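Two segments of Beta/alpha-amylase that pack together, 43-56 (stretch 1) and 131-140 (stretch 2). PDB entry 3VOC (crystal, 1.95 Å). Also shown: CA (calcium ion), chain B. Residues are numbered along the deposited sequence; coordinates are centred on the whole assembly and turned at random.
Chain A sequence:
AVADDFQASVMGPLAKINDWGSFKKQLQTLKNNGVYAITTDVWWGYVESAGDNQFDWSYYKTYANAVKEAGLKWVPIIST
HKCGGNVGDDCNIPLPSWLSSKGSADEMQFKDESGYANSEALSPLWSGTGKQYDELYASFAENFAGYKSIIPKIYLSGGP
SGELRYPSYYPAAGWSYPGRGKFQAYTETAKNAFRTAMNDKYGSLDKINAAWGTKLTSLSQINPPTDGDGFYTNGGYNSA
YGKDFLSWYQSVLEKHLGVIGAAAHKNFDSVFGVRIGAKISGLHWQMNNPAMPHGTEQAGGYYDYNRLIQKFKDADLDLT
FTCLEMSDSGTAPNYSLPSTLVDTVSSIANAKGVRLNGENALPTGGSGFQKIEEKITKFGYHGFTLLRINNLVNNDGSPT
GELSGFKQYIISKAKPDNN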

# COMPACT_ATOMS: atom_id res chain seq x y z
N TRP A 43 11.64 5.98 -5.20
CA TRP A 43 11.77 4.62 -5.76
C TRP A 43 13.07 3.91 -5.31
O TRP A 43 14.17 4.41 -5.54
N TRP A 44 12.93 2.74 -4.70
CA TRP A 44 14.10 1.94 -4.36
C TRP A 44 15.04 1.76 -5.56
O TRP A 44 16.28 1.87 -5.43
N GLY A 45 14.44 1.50 -6.73
CA GLY A 45 15.17 1.27 -7.98
C GLY A 45 15.99 2.47 -8.43
O GLY A 45 16.94 2.31 -9.18
N TYR A 46 15.61 3.67 -7.98
CA TYR A 46 16.34 4.90 -8.27
C TYR A 46 17.50 5.13 -7.31
O TYR A 46 18.48 5.78 -7.69
N VAL A 47 17.37 4.69 -6.07
CA VAL A 47 18.27 5.17 -5.03
C VAL A 47 19.29 4.14 -4.53
O VAL A 47 20.23 4.51 -3.85
N GLU A 48 19.09 2.87 -4.85
CA GLU A 48 20.07 1.84 -4.50
C GLU A 48 20.25 0.89 -5.69
O GLU A 48 20.25 -0.33 -5.54
N SER A 49 20.41 1.46 -6.89
CA SER A 49 20.40 0.67 -8.12
C SER A 49 21.75 0.02 -8.43
O SER A 49 21.79 -1.06 -9.01
N ALA A 50 22.83 0.68 -8.02
CA ALA A 50 24.17 0.28 -8.49
C ALA A 50 24.70 -0.96 -7.79
O ALA A 50 25.51 -1.71 -8.36
N GLY A 51 24.28 -1.18 -6.55
CA GLY A 51 24.79 -2.28 -5.74
C GLY A 51 24.23 -2.19 -4.33
O GLY A 51 23.73 -1.14 -3.93
N ASP A 52 24.32 -3.29 -3.60
CA ASP A 52 23.85 -3.33 -2.22
C ASP A 52 24.58 -2.26 -1.42
O ASP A 52 25.81 -2.24 -1.36
N ASN A 53 23.79 -1.34 -0.87
CA ASN A 53 24.30 -0.23 -0.05
C ASN A 53 25.17 0.75 -0.81
O ASN A 53 26.00 1.45 -0.23
N GLN A 54 24.96 0.81 -2.12
CA GLN A 54 25.52 1.86 -2.94
C GLN A 54 24.36 2.77 -3.34
O GLN A 54 23.54 2.42 -4.19
N PHE A 55 24.30 3.94 -2.72
CA PHE A 55 23.13 4.80 -2.83
C PHE A 55 23.36 5.98 -3.75
O PHE A 55 24.49 6.46 -3.90
N ASP A 56 22.28 6.43 -4.38
CA ASP A 56 22.29 7.67 -5.16
C ASP A 56 21.02 8.42 -4.79
O ASP A 56 19.93 8.09 -5.28
N LYS A 131 16.09 -6.61 6.72
CA LYS A 131 17.46 -6.08 6.76
C LYS A 131 17.63 -5.04 5.66
O LYS A 131 18.13 -3.95 5.92
N GLN A 132 17.25 -5.39 4.44
CA GLN A 132 17.34 -4.44 3.32
C GLN A 132 16.57 -3.13 3.58
O GLN A 132 17.10 -2.05 3.30
N TYR A 133 15.36 -3.21 4.13
CA TYR A 133 14.59 -1.98 4.37
C TYR A 133 15.23 -1.17 5.49
O TYR A 133 15.25 0.05 5.44
N ASP A 134 15.73 -1.86 6.50
CA ASP A 134 16.46 -1.21 7.62
C ASP A 134 17.65 -0.40 7.08
O ASP A 134 17.81 0.77 7.45
N GLU A 135 18.46 -0.99 6.20
CA GLU A 135 19.58 -0.26 5.59
C GLU A 135 19.11 0.94 4.77
O GLU A 135 19.75 1.99 4.79
N LEU A 136 18.02 0.76 4.02
CA LEU A 136 17.51 1.84 3.16
C LEU A 136 16.95 3.00 4.00
O LEU A 136 17.16 4.18 3.68
N TYR A 137 16.24 2.66 5.08
CA TYR A 137 15.67 3.70 5.95
C TYR A 137 16.79 4.46 6.65
O TYR A 137 16.73 5.68 6.82
N ALA A 138 17.82 3.72 7.07
CA ALA A 138 19.00 4.31 7.70
C ALA A 138 19.67 5.28 6.74
O ALA A 138 20.01 6.41 7.12
N SER A 139 19.85 4.85 5.50
CA SER A 139 20.46 5.70 4.52
C SER A 139 19.62 6.95 4.25
O SER A 139 20.17 8.05 4.14
N PHE A 140 18.30 6.78 4.16
CA PHE A 140 17.42 7.95 3.94
C PHE A 140 17.56 8.94 5.08
O PHE A 140 17.70 10.16 4.86

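The two stretches bury 488 Å² between them, summed over both sides, and the contact divides by chemistry into an apolar part around Leu136 and a polar part around a calcium ion. Stretch 2 is helical throughout, and Gln132, Glu135, Leu136 and Ser139, about one helical turn from Gln132 to the pair Glu135 and Leu136 and another on to Ser139, line the side that meets stretch 1; Asn53 and Glu135 bring the backbones to 7.4 Å between their CA atoms.

Leu136 is the main bump. Its CA-to-CB bond points sideways, but with chi1 t and chi2 p the branched end reaches stretch 1 and fits a hollow formed by Trp44, Val47 and Phe55. Leu136 CD2 sits over the five-membered ring of Trp44, 3.8 Å from its centroid and 17° off the normal, a CH-pi contact. Leu136 CD1 lies 3.8 Å from Val47 CG2 and 3.9 Å from Phe55 CE1, near the plane of the Phe55 ring at its edge.

The CA-to-CB bond of Trp44 points toward the helix with chi1 t, and the residue loses 89 Å² to it, more than any other residue here. The far end of its indole reaches Gln132, with Trp44 CH2 3.8 Å from Gln132 CB. Tyr133 (chi1 m) turns its edge toward the Trp44 face in an offset arrangement: planes at 84°, centroids of the Tyr133 ring and the Trp44 six-membered ring 5.7 Å apart. At the other end of the contact, Phe55 (chi1 m) lays its ring against Ser139, whose CB stands 3.6 Å from the centroid and 12° off the normal; Ser139 OG is 3.3 Å from Phe55 CD2.

The calcium ties together the polar side chains. It is bound by Glu48 OE2 (2.4 Å), Asp52 OD1 (2.3 Å) and Asn53 OD1 (2.4 Å) from stretch 1, by Gln132 OE1 (2.3 Å) and Glu135 OE1 (2.2 Å) from stretch 2, and by water 1 (2.3 Å). Shared coordination accounts for the close approach of oxygens such as Asn53 OD1 and Glu135 OE1, 3.0 Å apart without a hydrogen bond. Asp52 (chi1 t) and Asn53 (chi1 m) start sideways, yet their ends come nearer.

Hydrogen bonds brace this site. Asn53 ND2 donates to Glu135 OE2 at 3.1 Å and 171°, whereas Gln132 NE2 makes only weak bonds to Asp52 OD1 (3.5 Å) and Asp52 OD2 (3.4 Å). Within stretch 1, Trp44 NE1 donates to Glu48 OE1 at 2.7 Å and 180°, linking the indole to a calcium ligand. Water 1 donates to Glu48 OE1 (2.6 Å) and Gln132 O (2.8 Å); water 2 bridges Asp52 OD2 (2.5 Å) and Glu135 OE2 (2.7 Å).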

# COMPACT_ATOMS: atom_id res chain seq x y z
CB TRP A 43 11.72 4.65 -7.30
CG TRP A 43 10.39 5.08 -7.82
CD1 TRP A 43 10.07 6.27 -8.38
CD2 TRP A 43 9.17 4.31 -7.79
NE1 TRP A 43 8.74 6.30 -8.72
CE2 TRP A 43 8.16 5.11 -8.36
CE3 TRP A 43 8.84 3.03 -7.33
CZ2 TRP A 43 6.83 4.68 -8.49
CZ3 TRP A 43 7.52 2.58 -7.46
CH2 TRP A 43 6.53 3.41 -8.04
CB TRP A 44 13.67 0.57 -3.81
CG TRP A 44 14.75 -0.12 -3.00
CD1 TRP A 44 15.97 0.41 -2.59
CD2 TRP A 44 14.68 -1.44 -2.45
NE1 TRP A 44 16.65 -0.53 -1.85
CE2 TRP A 44 15.88 -1.66 -1.74
CE3 TRP A 44 13.70 -2.46 -2.48
CZ2 TRP A 44 16.15 -2.87 -1.09
CZ3 TRP A 44 13.96 -3.64 -1.82
CH2 TRP A 44 15.18 -3.84 -1.13
CB TYR A 46 15.43 6.12 -8.15
CG TYR A 46 14.55 6.44 -9.35
CD1 TYR A 46 14.34 5.51 -10.36
CD2 TYR A 46 13.89 7.68 -9.43
CE1 TYR A 46 13.50 5.80 -11.45
CE2 TYR A 46 13.07 7.98 -10.53
CZ TYR A 46 12.87 7.04 -11.52
OH TYR A 46 12.04 7.32 -12.59
CB VAL A 47 17.51 5.78 -3.81
CG1 VAL A 47 16.56 6.89 -4.26
CG2 VAL A 47 16.72 4.69 -3.03
CB GLU A 48 19.63 1.09 -3.22
CG GLU A 48 20.75 0.32 -2.50
CD GLU A 48 20.26 -0.44 -1.26
OE1 GLU A 48 19.14 -0.17 -0.76
OE2 GLU A 48 21.02 -1.31 -0.77
CB SER A 49 19.98 1.53 -9.33
OG SER A 49 20.96 2.52 -9.62
CB ALA A 50 25.14 1.46 -8.32
CB ASP A 52 24.05 -4.72 -1.59
CG ASP A 52 23.35 -4.87 -0.24
OD1 ASP A 52 22.58 -3.98 0.17
OD2 ASP A 52 23.58 -5.90 0.43
CB ASN A 53 24.99 -0.75 1.22
CG ASN A 53 24.04 -1.53 2.11
OD1 ASN A 53 22.82 -1.42 1.99
ND2 ASN A 53 24.60 -2.31 3.00
CB GLN A 54 26.25 1.28 -4.16
CG GLN A 54 26.95 2.33 -4.97
CD GLN A 54 27.76 1.77 -6.15
OE1 GLN A 54 28.10 0.59 -6.21
NE2 GLN A 54 28.06 2.66 -7.09
CB PHE A 55 22.72 5.31 -1.43
CG PHE A 55 22.26 4.21 -0.52
CD1 PHE A 55 20.93 3.73 -0.60
CD2 PHE A 55 23.13 3.65 0.41
CE1 PHE A 55 20.51 2.69 0.23
CE2 PHE A 55 22.70 2.62 1.24
CZ PHE A 55 21.39 2.14 1.14
CB ASP A 56 22.33 7.37 -6.66
CG ASP A 56 22.46 8.64 -7.51
OD1 ASP A 56 22.44 9.76 -6.96
OD2 ASP A 56 22.58 8.50 -8.74
CB LYS A 131 18.49 -7.21 6.59
CG LYS A 131 19.94 -6.72 6.70
CD LYS A 131 20.95 -7.86 6.57
CE LYS A 131 22.37 -7.32 6.77
NZ LYS A 131 23.38 -8.28 6.25
CB GLN A 132 16.90 -5.07 2.00
CG GLN A 132 17.90 -6.10 1.43
CD GLN A 132 19.28 -5.52 1.13
OE1 GLN A 132 19.42 -4.35 0.74
NE2 GLN A 132 20.31 -6.34 1.30
CB TYR A 133 13.13 -2.30 4.75
CG TYR A 133 12.22 -2.82 3.62
CD1 TYR A 133 12.74 -3.49 2.50
CD2 TYR A 133 10.84 -2.69 3.72
CE1 TYR A 133 11.88 -3.97 1.50
CE2 TYR A 133 9.98 -3.18 2.72
CZ TYR A 133 10.52 -3.83 1.63
OH TYR A 133 9.67 -4.33 0.67
CB ASP A 134 16.89 -2.28 8.64
CG ASP A 134 17.46 -1.69 9.93
OD1 ASP A 134 17.20 -0.52 10.27
OD2 ASP A 134 18.16 -2.44 10.63
CB GLU A 135 20.40 -1.17 4.66
CG GLU A 135 21.05 -2.37 5.35
CD GLU A 135 21.61 -3.37 4.35
OE1 GLU A 135 21.04 -3.51 3.24
OE2 GLU A 135 22.61 -4.03 4.68
CB LEU A 136 16.44 1.28 2.20
CG LEU A 136 15.69 2.29 1.33
CD1 LEU A 136 16.66 2.94 0.35
CD2 LEU A 136 14.56 1.61 0.58
CB TYR A 137 14.72 3.09 6.99
CG TYR A 137 13.45 2.39 6.46
CD1 TYR A 137 13.02 2.55 5.15
CD2 TYR A 137 12.69 1.59 7.31
CE1 TYR A 137 11.85 1.90 4.69
CE2 TYR A 137 11.52 0.95 6.87
CZ TYR A 137 11.11 1.11 5.57
OH TYR A 137 9.97 0.48 5.15
CB ALA A 138 20.00 3.19 8.12
CB SER A 139 20.72 4.97 3.21
OG SER A 139 21.51 5.79 2.37
CB PHE A 140 15.95 7.53 3.81
CG PHE A 140 15.03 8.69 3.57
CD1 PHE A 140 14.94 9.27 2.30
CD2 PHE A 140 14.31 9.23 4.61
CE1 PHE A 140 14.11 10.40 2.09
CE2 PHE A 140 13.49 10.35 4.41
CZ PHE A 140 13.39 10.93 3.15
CA CA B . 20.98 -2.68 1.15
O HOH W 1 19.14 -1.31 1.58
O HOH W 2 23.45 -5.91 2.95